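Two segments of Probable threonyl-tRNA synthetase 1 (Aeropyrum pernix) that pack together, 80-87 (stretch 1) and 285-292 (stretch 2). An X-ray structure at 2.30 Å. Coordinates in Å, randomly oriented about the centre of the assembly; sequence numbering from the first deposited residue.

Stretch 1 80-87: ELFKVSGH
Stretch 2 285-292: FNLPRRFR

The arginine of one helix reaches the carbonyl end of another: Arg290, CA-to-CB toward stretch 1, folds its side chain (chi1 to chi3 all m, -63°, -64°, -80°) so that Arg290 NH2 donates a hydrogen bond to Lys83 O (3.0 Å, N-H...O angle 139°), a cationic donor meeting a peptide oxygen. Arg290 NE lies 2.9 Å from Val84 O, but the angle is too poor for a hydrogen bond. Gly86 N borders the guanidinium edge, 3.8 Å from Arg290 NE. Glu80 to Val84 are helical, with Val84 N hydrogen-bonded to Glu80 O (3.1 Å), and phi turns positive at His87 (55/-63). Leu287 to Arg290 are helical; Phe291 N still donates a hydrogen bond to Leu287 O (2.9 Å), although Phe291 itself leaves helical values (-102/10). The register sets Ser85 CA 5.8 Å from Arg290 CA. Beside the polar contact, the Phe291 ring (chi1 -76°, chi2 -84°) forms the apolar one. Val84 (chi1 t) lays CG1 over one face, Val84 CG1 being 4.0 Å from the Phe291 ring centroid and 14° off its normal, a CH-pi contact, while Ser85 CB meets the edge, 3.6 Å from Phe291 CE2. Leu81 (t, p) brings CD1 to 4.5 Å from Phe291 CZ. Leu287 (m, t) places CD2 3.9 Å from Ser85 CB, and Asn286 (chi1 t), its CA-to-CB bond directed toward stretch 1, sets ND2 3.0 Å from Ser85 O.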

ATOM      1  N   GLU A  80      24.941  -5.165   9.368  1.00 11.87           N
ATOM      2  CA  GLU A  80      24.942  -5.445  10.817  1.00 12.96           C
ATOM      3  C   GLU A  80      23.605  -6.064  11.235  1.00 12.62           C
ATOM      4  O   GLU A  80      23.522  -6.927  12.113  1.00 13.19           O
ATOM      5  CB  GLU A  80      25.187  -4.198  11.650  1.00 12.98           C
ATOM      6  CG  GLU A  80      26.531  -3.541  11.422  1.00 17.54           C
ATOM      7  CD  GLU A  80      27.699  -4.491  11.659  1.00 21.68           C
ATOM      8  OE1 GLU A  80      27.671  -5.120  12.734  1.00 20.07           O
ATOM      9  OE2 GLU A  80      28.606  -4.609  10.770  1.00 22.75           O
ATOM     10  N   LEU A  81      22.543  -5.639  10.582  1.00 13.27           N
ATOM     11  CA  LEU A  81      21.243  -6.136  10.963  1.00 13.89           C
ATOM     12  C   LEU A  81      21.171  -7.653  10.736  1.00 13.99           C
ATOM     13  O   LEU A  81      20.616  -8.382  11.571  1.00 13.57           O
ATOM     14  CB  LEU A  81      20.129  -5.381  10.219  1.00 12.79           C
ATOM     15  CG  LEU A  81      18.706  -5.811  10.542  1.00 12.46           C
ATOM     16  CD1 LEU A  81      18.385  -5.648  12.025  1.00 13.05           C
ATOM     17  CD2 LEU A  81      17.742  -5.016   9.664  1.00 11.03           C
ATOM     18  N   PHE A  82      21.750  -8.096   9.620  1.00 13.83           N
ATOM     19  CA  PHE A  82      21.702  -9.490   9.195  1.00 15.31           C
ATOM     20  C   PHE A  82      22.873 -10.300   9.767  1.00 16.06           C
ATOM     21  O   PHE A  82      22.770 -11.519   9.853  1.00 16.46           O
ATOM     22  CB  PHE A  82      21.574  -9.607   7.662  1.00 14.96           C
ATOM     23  CG  PHE A  82      20.423  -8.790   7.102  1.00 16.77           C
ATOM     24  CD1 PHE A  82      19.088  -9.146   7.379  1.00 15.41           C
ATOM     25  CD2 PHE A  82      20.664  -7.649   6.346  1.00 13.10           C
ATOM     26  CE1 PHE A  82      18.010  -8.339   6.890  1.00 14.26           C
ATOM     27  CE2 PHE A  82      19.588  -6.884   5.836  1.00 16.43           C
ATOM     28  CZ  PHE A  82      18.266  -7.227   6.135  1.00 12.62           C
ATOM     29  N   LYS A  83      23.943  -9.632  10.188  1.00 16.36           N
ATOM     30  CA  LYS A  83      24.991 -10.264  11.003  1.00 18.08           C
ATOM     31  C   LYS A  83      24.442 -10.720  12.363  1.00 19.66           C
ATOM     32  O   LYS A  83      24.731 -11.841  12.785  1.00 19.18           O
ATOM     33  CB  LYS A  83      26.178  -9.316  11.236  1.00 17.22           C
ATOM     34  CG  LYS A  83      27.050  -9.111   9.974  1.00 18.59           C
ATOM     35  CD  LYS A  83      28.187  -8.121  10.208  1.00 19.22           C
ATOM     36  CE  LYS A  83      29.054  -7.905   8.961  1.00 17.67           C
ATOM     37  NZ  LYS A  83      30.156  -6.901   9.271  1.00 19.65           N
ATOM     38  N   VAL A  84      23.649  -9.867  13.038  1.00 21.04           N
ATOM     39  CA  VAL A  84      23.048 -10.224  14.341  1.00 22.12           C
ATOM     40  C   VAL A  84      22.067 -11.374  14.212  1.00 22.97           C
ATOM     41  O   VAL A  84      22.014 -12.247  15.063  1.00 21.69           O
ATOM     42  CB  VAL A  84      22.366  -9.007  15.058  1.00 22.75           C
ATOM     43  CG1 VAL A  84      21.643  -9.486  16.322  1.00 21.98           C
ATOM     44  CG2 VAL A  84      23.434  -7.891  15.405  1.00 21.95           C
ATOM     45  N   SER A  85      21.311 -11.394  13.120  1.00 25.18           N
ATOM     46  CA  SER A  85      20.256 -12.400  12.971  1.00 27.25           C
ATOM     47  C   SER A  85      20.613 -13.904  12.839  1.00 29.41           C
ATOM     48  O   SER A  85      19.735 -14.738  12.976  1.00 30.61           O
ATOM     49  CB  SER A  85      19.112 -11.928  12.060  1.00 26.99           C
ATOM     50  OG  SER A  85      19.554 -11.474  10.817  1.00 25.17           O
ATOM     51  N   GLY A  86      21.826 -14.310  12.512  1.00 31.90           N
ATOM     52  CA  GLY A  86      22.602 -13.803  11.429  1.00 35.27           C
ATOM     53  C   GLY A  86      22.918 -14.949  10.445  1.00 37.11           C
ATOM     54  O   GLY A  86      22.379 -14.965   9.336  1.00 36.85           O
ATOM     55  N   HIS A  87      23.749 -15.898  10.924  1.00 39.43           N
ATOM     56  CA  HIS A  87      24.715 -16.783  10.155  1.00 42.43           C
ATOM     57  C   HIS A  87      25.752 -16.064   9.244  1.00 43.16           C
ATOM     58  O   HIS A  87      26.994 -16.160   9.478  1.00 43.77           O
ATOM     59  CB  HIS A  87      24.031 -17.988   9.466  1.00 43.73           C
ATOM     60  CG  HIS A  87      23.673 -19.079  10.436  1.00 46.03           C
ATOM     61  ND1 HIS A  87      24.534 -20.116  10.741  1.00 47.70           N
ATOM     62  CD2 HIS A  87      22.597 -19.234  11.248  1.00 47.65           C
ATOM     63  CE1 HIS A  87      23.980 -20.891  11.660  1.00 48.37           C
ATOM     64  NE2 HIS A  87      22.812 -20.370  11.994  1.00 48.78           N
ATOM     65  N   PHE A 285      14.205 -20.746  17.148  1.00  9.11           N
ATOM     66  CA  PHE A 285      14.987 -20.874  18.408  1.00  9.06           C
ATOM     67  C   PHE A 285      16.298 -20.091  18.277  1.00  9.45           C
ATOM     68  O   PHE A 285      16.985 -19.809  19.258  1.00 10.32           O
ATOM     69  CB  PHE A 285      15.251 -22.360  18.690  1.00  8.22           C
ATOM     70  CG  PHE A 285      13.974 -23.163  18.830  1.00  9.90           C
ATOM     71  CD1 PHE A 285      12.827 -22.580  19.443  1.00  5.95           C
ATOM     72  CD2 PHE A 285      13.893 -24.459  18.370  1.00  8.24           C
ATOM     73  CE1 PHE A 285      11.660 -23.283  19.561  1.00  8.17           C
ATOM     74  CE2 PHE A 285      12.698 -25.203  18.524  1.00  7.22           C
ATOM     75  CZ  PHE A 285      11.590 -24.619  19.096  1.00  8.07           C
ATOM     76  N   ASN A 286      16.590 -19.694  17.050  1.00  9.48           N
ATOM     77  CA  ASN A 286      17.732 -18.903  16.731  1.00 11.25           C
ATOM     78  C   ASN A 286      17.548 -17.417  17.093  1.00 12.00           C
ATOM     79  O   ASN A 286      18.376 -16.865  17.836  1.00 13.33           O
ATOM     80  CB  ASN A 286      18.057 -19.087  15.248  1.00 10.97           C
ATOM     81  CG  ASN A 286      19.294 -18.299  14.808  1.00 12.58           C
ATOM     82  OD1 ASN A 286      20.367 -18.401  15.414  1.00 11.17           O
ATOM     83  ND2 ASN A 286      19.152 -17.544  13.710  1.00 11.66           N
ATOM     84  N   LEU A 287      16.489 -16.784  16.562  1.00 12.15           N
ATOM     85  CA  LEU A 287      16.242 -15.332  16.712  1.00 11.99           C
ATOM     86  C   LEU A 287      16.123 -14.871  18.157  1.00 11.43           C
ATOM     87  O   LEU A 287      16.646 -13.831  18.490  1.00 12.16           O
ATOM     88  CB  LEU A 287      14.981 -14.864  15.919  1.00 12.04           C
ATOM     89  CG  LEU A 287      15.002 -14.618  14.399  1.00 13.29           C
ATOM     90  CD1 LEU A 287      13.625 -14.188  13.806  1.00 11.24           C
ATOM     91  CD2 LEU A 287      16.178 -13.686  13.904  1.00 15.12           C
ATOM     92  N   PRO A 288      15.382 -15.606  19.011  1.00 10.72           N
ATOM     93  CA  PRO A 288      15.335 -15.191  20.423  1.00 11.21           C
ATOM     94  C   PRO A 288      16.666 -15.264  21.177  1.00 12.87           C
ATOM     95  O   PRO A 288      16.831 -14.584  22.212  1.00 12.74           O
ATOM     96  CB  PRO A 288      14.322 -16.158  21.059  1.00 10.74           C
ATOM     97  CG  PRO A 288      14.169 -17.290  20.094  1.00  8.99           C
ATOM     98  CD  PRO A 288      14.509 -16.766  18.733  1.00  9.92           C
ATOM     99  N   ARG A 289      17.585 -16.104  20.687  1.00 14.11           N
ATOM    100  CA  ARG A 289      18.975 -16.120  21.161  1.00 15.75           C
ATOM    101  C   ARG A 289      19.766 -14.928  20.565  1.00 16.69           C
ATOM    102  O   ARG A 289      20.393 -14.155  21.302  1.00 17.57           O
ATOM    103  CB  ARG A 289      19.660 -17.482  20.839  1.00 15.12           C
ATOM    104  CG  ARG A 289      19.255 -18.624  21.827  1.00 15.56           C
ATOM    105  CD  ARG A 289      19.888 -19.987  21.436  1.00 15.96           C
ATOM    106  NE  ARG A 289      19.636 -21.033  22.429  1.00 14.56           N
ATOM    107  CZ  ARG A 289      18.528 -21.754  22.502  1.00 14.57           C
ATOM    108  NH1 ARG A 289      17.529 -21.556  21.635  1.00 12.25           N
ATOM    109  NH2 ARG A 289      18.400 -22.643  23.470  1.00 11.84           N
ATOM    110  N   ARG A 290      19.741 -14.780  19.241  1.00 16.90           N
ATOM    111  CA  ARG A 290      20.540 -13.746  18.581  1.00 17.80           C
ATOM    112  C   ARG A 290      20.157 -12.299  18.967  1.00 16.95           C
ATOM    113  O   ARG A 290      21.034 -11.438  19.105  1.00 16.70           O
ATOM    114  CB  ARG A 290      20.502 -13.937  17.065  1.00 18.92           C
ATOM    115  CG  ARG A 290      21.118 -15.254  16.588  1.00 22.62           C
ATOM    116  CD  ARG A 290      22.603 -15.342  16.882  1.00 28.03           C
ATOM    117  NE  ARG A 290      23.452 -14.615  15.913  1.00 36.83           N
ATOM    118  CZ  ARG A 290      24.664 -14.085  16.192  1.00 39.70           C
ATOM    119  NH1 ARG A 290      25.198 -14.170  17.424  1.00 40.34           N
ATOM    120  NH2 ARG A 290      25.349 -13.442  15.250  1.00 36.22           N
ATOM    121  N   PHE A 291      18.866 -12.053  19.167  1.00 15.83           N
ATOM    122  CA  PHE A 291      18.366 -10.735  19.584  1.00 14.94           C
ATOM    123  C   PHE A 291      18.022 -10.665  21.075  1.00 15.53           C
ATOM    124  O   PHE A 291      17.390  -9.711  21.505  1.00 16.13           O
ATOM    125  CB  PHE A 291      17.111 -10.381  18.790  1.00 14.27           C
ATOM    126  CG  PHE A 291      17.398  -9.943  17.379  1.00 12.69           C
ATOM    127  CD1 PHE A 291      17.747  -8.618  17.106  1.00  9.59           C
ATOM    128  CD2 PHE A 291      17.364 -10.866  16.335  1.00 10.79           C
ATOM    129  CE1 PHE A 291      18.004  -8.217  15.806  1.00  8.70           C
ATOM    130  CE2 PHE A 291      17.634 -10.477  15.038  1.00 10.62           C
ATOM    131  CZ  PHE A 291      17.959  -9.161  14.771  1.00  7.43           C
ATOM    132  N   ARG A 292      18.397 -11.698  21.837  1.00 15.12           N
ATOM    133  CA  ARG A 292      18.287 -11.710  23.274  1.00 15.76           C
ATOM    134  C   ARG A 292      16.849 -11.518  23.736  1.00 15.16           C
ATOM    135  O   ARG A 292      16.588 -10.844  24.745  1.00 15.65           O
ATOM    136  CB  ARG A 292      19.277 -10.700  23.878  1.00 16.43           C
ATOM    137  CG  ARG A 292      20.735 -11.136  23.598  1.00 22.42           C
ATOM    138  CD  ARG A 292      21.656  -9.932  23.520  1.00 34.21           C
ATOM    139  NE  ARG A 292      23.037 -10.216  23.074  1.00 39.21           N
ATOM    140  CZ  ARG A 292      24.042  -9.344  23.183  1.00 42.45           C
ATOM    141  NH1 ARG A 292      23.836  -8.157  23.737  1.00 43.88           N
ATOM    142  NH2 ARG A 292      25.259  -9.650  22.751  1.00 44.85           N
TER